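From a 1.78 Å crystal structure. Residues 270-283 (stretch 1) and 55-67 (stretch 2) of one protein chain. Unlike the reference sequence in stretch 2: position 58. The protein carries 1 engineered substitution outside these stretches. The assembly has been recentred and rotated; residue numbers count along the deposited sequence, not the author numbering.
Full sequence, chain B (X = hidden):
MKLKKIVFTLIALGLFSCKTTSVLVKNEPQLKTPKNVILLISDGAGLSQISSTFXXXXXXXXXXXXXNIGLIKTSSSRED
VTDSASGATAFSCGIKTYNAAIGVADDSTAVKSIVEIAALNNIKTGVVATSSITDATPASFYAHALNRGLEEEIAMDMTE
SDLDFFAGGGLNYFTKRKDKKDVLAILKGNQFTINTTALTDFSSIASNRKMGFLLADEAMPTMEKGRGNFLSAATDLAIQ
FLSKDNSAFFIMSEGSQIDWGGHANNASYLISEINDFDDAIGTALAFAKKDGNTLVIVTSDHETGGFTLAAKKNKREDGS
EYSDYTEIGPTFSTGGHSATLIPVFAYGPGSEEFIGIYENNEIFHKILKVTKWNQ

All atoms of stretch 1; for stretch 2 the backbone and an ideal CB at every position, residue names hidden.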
# COMPACT_ATOMS: atom_id res chain seq x y z
N LEU B 270 -15.75 -5.05 -9.95
CA LEU B 270 -14.66 -4.29 -9.35
C LEU B 270 -13.48 -4.18 -10.31
O LEU B 270 -12.96 -3.09 -10.56
CB LEU B 270 -14.21 -4.97 -8.05
CG LEU B 270 -13.22 -4.23 -7.16
CD1 LEU B 270 -13.35 -4.74 -5.73
CD2 LEU B 270 -11.78 -4.39 -7.67
N ILE B 271 -13.07 -5.32 -10.86
CA ILE B 271 -11.91 -5.38 -11.73
C ILE B 271 -12.08 -4.55 -13.01
O ILE B 271 -11.17 -3.80 -13.40
CB ILE B 271 -11.54 -6.83 -12.08
CG1 ILE B 271 -10.96 -7.52 -10.84
CG2 ILE B 271 -10.54 -6.87 -13.21
CD1 ILE B 271 -10.76 -9.01 -11.01
N SER B 272 -13.23 -4.67 -13.66
CA SER B 272 -13.45 -3.92 -14.89
C SER B 272 -13.48 -2.42 -14.61
O SER B 272 -13.02 -1.62 -15.43
CB SER B 272 -14.72 -4.38 -15.62
OG SER B 272 -15.87 -4.28 -14.79
N GLU B 273 -14.01 -2.03 -13.46
CA GLU B 273 -14.09 -0.61 -13.14
C GLU B 273 -12.71 -0.02 -12.84
O GLU B 273 -12.39 1.09 -13.28
CB GLU B 273 -15.06 -0.35 -11.97
CG GLU B 273 -16.53 -0.73 -12.25
CD GLU B 273 -17.16 0.06 -13.40
OE1 GLU B 273 -16.91 1.28 -13.51
OE2 GLU B 273 -17.92 -0.53 -14.19
N ILE B 274 -11.87 -0.75 -12.12
CA ILE B 274 -10.55 -0.20 -11.81
C ILE B 274 -9.63 -0.26 -13.02
O ILE B 274 -8.75 0.58 -13.18
CB ILE B 274 -9.90 -0.81 -10.55
CG1 ILE B 274 -8.70 0.04 -10.13
CG2 ILE B 274 -9.50 -2.25 -10.80
CD1 ILE B 274 -8.11 -0.34 -8.79
N ASN B 275 -9.83 -1.25 -13.89
CA ASN B 275 -9.11 -1.28 -15.16
C ASN B 275 -9.40 -0.02 -15.99
O ASN B 275 -8.50 0.54 -16.61
CB ASN B 275 -9.45 -2.54 -15.96
CG ASN B 275 -8.64 -3.75 -15.51
OD1 ASN B 275 -7.75 -3.64 -14.67
ND2 ASN B 275 -8.95 -4.92 -16.07
N ASP B 276 -10.67 0.40 -16.00
CA ASP B 276 -11.08 1.63 -16.68
C ASP B 276 -10.41 2.85 -16.04
O ASP B 276 -9.92 3.74 -16.74
CB ASP B 276 -12.60 1.78 -16.65
CG ASP B 276 -13.08 3.08 -17.27
OD1 ASP B 276 -12.81 3.29 -18.47
OD2 ASP B 276 -13.72 3.88 -16.55
N PHE B 277 -10.39 2.88 -14.71
CA PHE B 277 -9.74 3.95 -13.97
C PHE B 277 -8.25 4.06 -14.34
O PHE B 277 -7.74 5.16 -14.56
CB PHE B 277 -9.90 3.73 -12.46
CG PHE B 277 -9.28 4.82 -11.62
CD1 PHE B 277 -9.91 6.06 -11.47
CD2 PHE B 277 -8.07 4.61 -10.97
CE1 PHE B 277 -9.34 7.07 -10.70
CE2 PHE B 277 -7.48 5.61 -10.19
CZ PHE B 277 -8.13 6.85 -10.05
N ASP B 278 -7.58 2.92 -14.43
CA ASP B 278 -6.18 2.93 -14.84
C ASP B 278 -5.99 3.51 -16.25
O ASP B 278 -4.99 4.16 -16.53
CB ASP B 278 -5.55 1.53 -14.77
CG ASP B 278 -4.06 1.55 -15.08
OD1 ASP B 278 -3.27 2.01 -14.22
OD2 ASP B 278 -3.68 1.13 -16.19
N ASP B 279 -6.96 3.27 -17.13
CA ASP B 279 -6.94 3.92 -18.44
C ASP B 279 -6.96 5.45 -18.30
O ASP B 279 -6.21 6.15 -18.98
CB ASP B 279 -8.12 3.45 -19.30
CG ASP B 279 -7.87 2.09 -19.94
OD1 ASP B 279 -6.72 1.59 -19.88
OD2 ASP B 279 -8.82 1.52 -20.52
N ALA B 280 -7.83 5.95 -17.43
CA ALA B 280 -7.91 7.38 -17.17
C ALA B 280 -6.59 7.92 -16.63
O ALA B 280 -6.17 9.02 -16.97
CB ALA B 280 -9.04 7.69 -16.19
N ILE B 281 -5.94 7.13 -15.78
CA ILE B 281 -4.61 7.52 -15.29
C ILE B 281 -3.65 7.72 -16.47
O ILE B 281 -2.92 8.70 -16.51
CB ILE B 281 -4.02 6.47 -14.33
CG1 ILE B 281 -4.85 6.38 -13.04
CG2 ILE B 281 -2.57 6.81 -14.01
CD1 ILE B 281 -4.34 5.30 -12.08
N GLY B 282 -3.66 6.78 -17.42
CA GLY B 282 -2.82 6.88 -18.60
C GLY B 282 -3.10 8.14 -19.40
O GLY B 282 -2.18 8.78 -19.93
N THR B 283 -4.37 8.51 -19.48
CA THR B 283 -4.76 9.73 -20.18
C THR B 283 -4.17 10.96 -19.50
O THR B 283 -3.58 11.82 -20.15
CB THR B 283 -6.29 9.86 -20.23
OG1 THR B 283 -6.83 8.74 -20.94
CG2 THR B 283 -6.70 11.14 -20.91
N UNK B 55 -2.68 -8.18 -12.62
CA UNK B 55 -3.00 -9.58 -12.90
C UNK B 55 -4.17 -9.78 -13.85
O UNK B 55 -4.27 -10.80 -14.54
CB UNK B 55 -3.30 -10.30 -11.59
N UNK B 56 -5.08 -8.81 -13.87
CA UNK B 56 -6.32 -8.96 -14.63
C UNK B 56 -6.50 -7.90 -15.71
O UNK B 56 -7.60 -7.70 -16.21
CB UNK B 56 -7.52 -8.92 -13.68
N UNK B 57 -5.42 -7.24 -16.08
CA UNK B 57 -5.47 -6.28 -17.17
C UNK B 57 -4.49 -6.67 -18.26
O UNK B 57 -3.39 -7.14 -17.97
CB UNK B 57 -5.17 -4.87 -16.66
N UNK B 58 -4.88 -6.49 -19.52
CA UNK B 58 -3.96 -6.70 -20.62
C UNK B 58 -2.92 -5.57 -20.62
O UNK B 58 -3.27 -4.39 -20.55
CB UNK B 58 -4.71 -6.76 -21.95
N UNK B 59 -1.65 -5.94 -20.69
CA UNK B 59 -0.59 -4.95 -20.68
C UNK B 59 -0.28 -4.41 -19.30
O UNK B 59 -0.94 -4.74 -18.32
CB UNK B 59 -0.96 -3.79 -21.61
N UNK B 60 0.74 -3.55 -19.23
CA UNK B 60 1.20 -3.01 -17.96
C UNK B 60 0.29 -1.89 -17.47
O UNK B 60 -0.17 -1.07 -18.26
CB UNK B 60 2.64 -2.50 -18.09
N UNK B 61 0.01 -1.85 -16.15
CA UNK B 61 -0.83 -0.78 -15.61
C UNK B 61 -0.12 0.57 -15.65
O UNK B 61 1.09 0.63 -15.47
CB UNK B 61 -1.24 -1.11 -14.17
N UNK B 62 -0.88 1.63 -15.85
CA UNK B 62 -0.31 2.97 -15.84
C UNK B 62 0.19 3.35 -14.44
O UNK B 62 1.04 4.22 -14.29
CB UNK B 62 -1.35 3.99 -16.33
N UNK B 63 -0.31 2.66 -13.42
CA UNK B 63 0.26 2.80 -12.09
C UNK B 63 1.80 2.73 -12.10
O UNK B 63 2.46 3.42 -11.32
CB UNK B 63 -0.31 1.71 -11.17
N UNK B 64 2.37 1.89 -12.96
CA UNK B 64 3.82 1.67 -12.93
C UNK B 64 4.65 2.89 -13.35
O UNK B 64 5.86 2.91 -13.18
CB UNK B 64 4.17 0.49 -13.84
N UNK B 65 3.99 3.88 -13.93
CA UNK B 65 4.68 5.12 -14.30
C UNK B 65 5.06 5.97 -13.08
O UNK B 65 5.90 6.85 -13.19
CB UNK B 65 3.80 5.94 -15.24
N UNK B 66 4.45 5.71 -11.93
CA UNK B 66 4.68 6.55 -10.76
C UNK B 66 5.92 6.16 -9.97
O UNK B 66 6.20 4.98 -9.78
CB UNK B 66 3.46 6.50 -9.84
N UNK B 67 6.65 7.16 -9.49
CA UNK B 67 7.79 6.93 -8.62
C UNK B 67 7.47 7.41 -7.21
O UNK B 67 7.70 6.70 -6.22
CB UNK B 67 9.04 7.63 -9.16

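At position 55 the ideal CB has no atom of stretch 1 within 5.5 Å, so the helix sets no preference; the residue is Tyr55.

Position 56 points toward the helix, its ideal CB 3.7 Å from Ile271 CG2. An apolar chain, aliphatic or aromatic, would suit. Phe56 is deposited: Ile271 CD1 lies over one ring face, 4.0 Å from the centroid and 20° off the normal, a CH-pi contact. Asn275 ND2 donates to Phe56 O at 3.1 Å.

Position 57 also points toward the helix, beside Asn275 OD1, with the carboxylates of Asp278 and Asp279 farther along. A long cationic chain is the natural candidate, lysine or arginine. Lys57 runs fully extended, all four chi angles t, and its NZ forms salt bridges with Asp278 OD2 at 2.7 Å and Asp279 OD1 at 2.9 Å; a weak bond from NZ reaches Asn275 O at 3.4 Å.

Positions 58, 59 and 60 leave the helix, and many residues would fit 58 and 60. Ser58, which differs from the reference sequence, and Thr60 make no contact. At 59 a phi of 79° favours glycine, and Gly59 is found.

Position 61, with phi -69° and psi 147°, is compatible with proline among many others; its ideal CB lies sideways, 3.7 Å from Asp278 OD1. Pro61 adds little contact.

Position 62 points toward the helix, near Gly282 N and Asp278 OD1. A small or polar donor chain would suit, such as asparagine or serine. Asn62 ND2 donates to Asp278 O at 2.9 Å and, through a water, is linked to Asp279 OD1. Its backbone N donates to Asp278 OD2 at 2.9 Å. Gly282 leaves the amide room: an ideal CB there would sit 2.5 Å from Asn62 ND2, a clash.

At position 63 the CB points sideways, but Ile281 CD1 and the Phe277 ring are within reach of a large apolar or aromatic chain. Tyr63 receives Ile281 CD1 over one ring face, 3.8 Å from the centroid, while its OH meets the Phe277 edge, 3.6 Å from CE2. Tyr63 N donates to Asp278 OD1 at 3.1 Å.

Position 64 is unconstrained by the helix; Thr64 OG1 bonds Pro61 O at 2.8 Å. Position 65 points toward it from a distance, suiting a long polar chain; Gln65 NE2 shares a water with Gly282 O. Position 66 could send a large apolar chain to Ile281, and Phe66 CE1 lies 3.8 Å from Ile281 CG2. Position 67, out of reach, is Lys67.

Stretch 2, residues 55-67: YFKSGTPNYTQFK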
# COMPACT_ATOMS: atom_id res chain seq x y z
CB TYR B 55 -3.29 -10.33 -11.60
CG TYR B 55 -2.09 -10.44 -10.69
CD1 TYR B 55 -1.85 -9.46 -9.73
CD2 TYR B 55 -1.20 -11.50 -10.79
CE1 TYR B 55 -0.76 -9.54 -8.89
CE2 TYR B 55 -0.10 -11.58 -9.94
CZ TYR B 55 0.12 -10.59 -9.00
OH TYR B 55 1.20 -10.65 -8.15
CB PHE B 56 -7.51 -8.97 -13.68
CG PHE B 56 -7.54 -10.15 -12.76
CD1 PHE B 56 -7.08 -10.04 -11.46
CD2 PHE B 56 -8.00 -11.37 -13.21
CE1 PHE B 56 -7.10 -11.13 -10.62
CE2 PHE B 56 -8.01 -12.47 -12.37
CZ PHE B 56 -7.56 -12.34 -11.07
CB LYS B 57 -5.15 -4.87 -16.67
CG LYS B 57 -5.47 -3.80 -17.70
CD LYS B 57 -5.22 -2.40 -17.18
CE LYS B 57 -5.84 -1.39 -18.14
NZ LYS B 57 -5.40 0.01 -17.88
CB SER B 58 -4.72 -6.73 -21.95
OG SER B 58 -3.84 -6.62 -23.05
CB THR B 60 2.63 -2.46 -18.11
OG1 THR B 60 3.46 -3.46 -18.71
CG2 THR B 60 3.21 -2.08 -16.76
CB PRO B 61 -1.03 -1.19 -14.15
CG PRO B 61 -0.71 -2.63 -14.09
CD PRO B 61 0.31 -2.88 -15.15
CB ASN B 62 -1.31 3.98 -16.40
CG ASN B 62 -1.52 3.81 -17.89
OD1 ASN B 62 -0.57 3.93 -18.66
ND2 ASN B 62 -2.74 3.50 -18.30
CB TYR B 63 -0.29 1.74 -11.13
CG TYR B 63 -1.68 2.02 -10.61
CD1 TYR B 63 -2.77 1.30 -11.07
CD2 TYR B 63 -1.89 3.01 -9.65
CE1 TYR B 63 -4.06 1.57 -10.60
CE2 TYR B 63 -3.17 3.28 -9.17
CZ TYR B 63 -4.25 2.56 -9.65
OH TYR B 63 -5.52 2.82 -9.17
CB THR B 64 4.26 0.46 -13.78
OG1 THR B 64 3.91 0.70 -15.14
CG2 THR B 64 3.59 -0.81 -13.28
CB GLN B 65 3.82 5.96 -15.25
CG GLN B 65 3.53 5.31 -16.58
CD GLN B 65 2.82 6.23 -17.55
OE1 GLN B 65 3.29 7.34 -17.83
NE2 GLN B 65 1.68 5.78 -18.06
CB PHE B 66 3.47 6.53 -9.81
CG PHE B 66 2.26 7.25 -10.34
CD1 PHE B 66 1.21 6.55 -10.90
CD2 PHE B 66 2.17 8.63 -10.26
CE1 PHE B 66 0.09 7.21 -11.38
CE2 PHE B 66 1.05 9.30 -10.73
CZ PHE B 66 0.02 8.59 -11.29
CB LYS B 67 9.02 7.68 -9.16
CG LYS B 67 9.46 7.23 -10.53
CD LYS B 67 9.71 5.73 -10.53
CE LYS B 67 10.09 5.20 -11.89
NZ LYS B 67 10.30 3.72 -11.86
O HOH W 1 -3.81 2.72 -20.77
O HOH W 2 0.26 7.53 -20.36
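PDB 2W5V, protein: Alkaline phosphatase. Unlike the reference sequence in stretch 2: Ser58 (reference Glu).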